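Local coordinates for probable glucarate dehydratase (Mycobacterium smegmatis str. MC2 155, PDB 3VDG), which probably dehydrates glucarate or a related acid sugar, as a metal-dependent lyase of the enolase superfamily, at residues L243-N246 with A247-P251. Residues are numbered along the deposited sequence; the frame is centred on the assembly and turned at random.
Sequences LDPN and AAWTP. With NA (sodium ion), chain C; FMT (formic acid), chain B.
Pro245 points its CB-CG edge down onto one face of the indole of Trp249, four residues on, in a CH-pi contact. Its CG stands 3.5 Å from the centroid of the six-membered ring and only 5° off the ring normal. Pro245 CB comes over the same face to within 3.6 Å of Trp249 CZ2. The rim of that ring is met differently: Leu243 CD2 reaches Trp249 CH2 at 3.7 Å, at the edge and near the ring plane, the two side chains crossing at about a right angle. Pro222, Val257 and Leu268 also pack on the indole, between the neighbouring helices and strand 267-269.

Ala248 N donates to Pro245 O over 3.1 Å in a weak bond, bent to 132°; with Asn246 and Ala247 at positive phi it closes a type I' turn from Pro245 to Ala248.

Metal binding falls to Asp244, whose OD2 lies 2.4 Å from the sodium ion. Asp244 OD1 accepts from Asn246 N (2.9 Å), above the carboxylate plane, in an Asx turn, and also from a sodium-bound water; together the two ends restrain the carboxylate's rotation. Asn246 instead bonds Lys216 through OD1, while its ND2 donates almost straight (171°) to O1 of a formate probably from the crystallisation liquor.

Glu269 and Asn292 complete the protein ligands, so the turn after strand 241-244 carries part of the barrel-end metal site characteristic of the enolase superfamily.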
loop_
_atom_site.group_PDB
_atom_site.type_symbol
_atom_site.label_atom_id
_atom_site.label_comp_id
_atom_site.label_asym_id
_atom_site.label_seq_id
_atom_site.Cartn_x
_atom_site.Cartn_y
_atom_site.Cartn_z
ATOM N N LEU A 243 3.434 -27.073 -8.448
ATOM C CA LEU A 243 2.380 -28.072 -8.348
ATOM C C LEU A 243 1.347 -27.547 -7.352
ATOM O O LEU A 243 1.706 -26.983 -6.321
ATOM C CB LEU A 243 2.975 -29.398 -7.851
ATOM C CG LEU A 243 2.041 -30.576 -7.542
ATOM C CD1 LEU A 243 1.244 -30.969 -8.779
ATOM C CD2 LEU A 243 2.873 -31.757 -7.023
ATOM N N ASP A 244 0.069 -27.736 -7.669
ATOM C CA ASP A 244 -1.014 -27.183 -6.864
ATOM C C ASP A 244 -2.163 -28.174 -6.778
ATOM O O ASP A 244 -2.953 -28.297 -7.715
ATOM C CB ASP A 244 -1.500 -25.893 -7.524
ATOM C CG ASP A 244 -2.753 -25.330 -6.871
ATOM O OD1 ASP A 244 -3.112 -25.729 -5.732
ATOM O OD2 ASP A 244 -3.381 -24.465 -7.508
ATOM N N PRO A 245 -2.245 -28.921 -5.675
ATOM C CA PRO A 245 -3.335 -29.892 -5.582
ATOM C C PRO A 245 -4.559 -29.330 -4.851
ATOM O O PRO A 245 -5.411 -30.112 -4.420
ATOM C CB PRO A 245 -2.718 -31.003 -4.725
ATOM C CG PRO A 245 -1.854 -30.234 -3.768
ATOM C CD PRO A 245 -1.275 -29.082 -4.573
ATOM N N ASN A 246 -4.638 -28.006 -4.683
ATOM C CA ASN A 246 -5.815 -27.399 -4.029
ATOM C C ASN A 246 -6.172 -28.092 -2.707
ATOM O O ASN A 246 -7.329 -28.430 -2.469
ATOM C CB ASN A 246 -7.030 -27.418 -4.976
ATOM C CG ASN A 246 -6.948 -26.351 -6.073
ATOM O OD1 ASN A 246 -6.892 -26.663 -7.271
ATOM N ND2 ASN A 246 -6.943 -25.084 -5.666
ATOM N N ALA A 247 -5.173 -28.298 -1.852
ATOM C CA ALA A 247 -5.382 -28.836 -0.502
ATOM C C ALA A 247 -5.897 -30.272 -0.483
ATOM O O ALA A 247 -6.564 -30.688 0.479
ATOM C CB ALA A 247 -6.319 -27.937 0.311
ATOM N N ALA A 248 -5.564 -31.050 -1.503
ATOM C CA ALA A 248 -6.054 -32.447 -1.563
ATOM C C ALA A 248 -5.320 -33.422 -0.646
ATOM O O ALA A 248 -5.683 -34.598 -0.613
ATOM C CB ALA A 248 -6.026 -32.968 -2.993
ATOM N N TRP A 249 -4.277 -32.963 0.057
ATOM C CA TRP A 249 -3.441 -33.881 0.857
ATOM C C TRP A 249 -3.449 -33.580 2.319
ATOM O O TRP A 249 -3.634 -32.433 2.727
ATOM C CB TRP A 249 -1.987 -33.854 0.411
ATOM C CG TRP A 249 -1.784 -34.031 -1.061
ATOM C CD1 TRP A 249 -2.510 -34.835 -1.940
ATOM C CD2 TRP A 249 -0.735 -33.419 -1.873
ATOM N NE1 TRP A 249 -2.016 -34.727 -3.221
ATOM C CE2 TRP A 249 -0.935 -33.900 -3.238
ATOM C CE3 TRP A 249 0.315 -32.540 -1.610
ATOM C CZ2 TRP A 249 -0.113 -33.503 -4.281
ATOM C CZ3 TRP A 249 1.135 -32.144 -2.678
ATOM C CH2 TRP A 249 0.920 -32.604 -3.972
ATOM N N THR A 250 -3.210 -34.602 3.133
ATOM C CA THR A 250 -2.993 -34.379 4.562
ATOM C C THR A 250 -1.593 -33.796 4.746
ATOM O O THR A 250 -0.770 -33.816 3.813
ATOM C CB THR A 250 -3.017 -35.694 5.343
ATOM O OG1 THR A 250 -1.934 -36.508 4.895
ATOM C CG2 THR A 250 -4.334 -36.434 5.142
ATOM N N PRO A 251 -1.308 -33.265 5.942
ATOM C CA PRO A 251 0.028 -32.715 6.081
ATOM C C PRO A 251 1.112 -33.781 5.955
ATOM O O PRO A 251 2.187 -33.496 5.417
ATOM C CB PRO A 251 0.005 -32.090 7.481
ATOM C CG PRO A 251 -1.440 -31.744 7.705
ATOM C CD PRO A 251 -2.179 -32.906 7.081
HETATM NA NA NA C . -3.233 -22.191 -6.636
HETATM C C FMT B . -7.758 -22.618 -8.014
HETATM O O1 FMT B . -6.709 -22.733 -7.389
HETATM O O2 FMT B . -8.404 -21.446 -8.039
HETATM O O HOH W 1 -4.337 -23.339 -4.886
HETATM O O HOH W 2 -4.623 -21.846 -8.427
#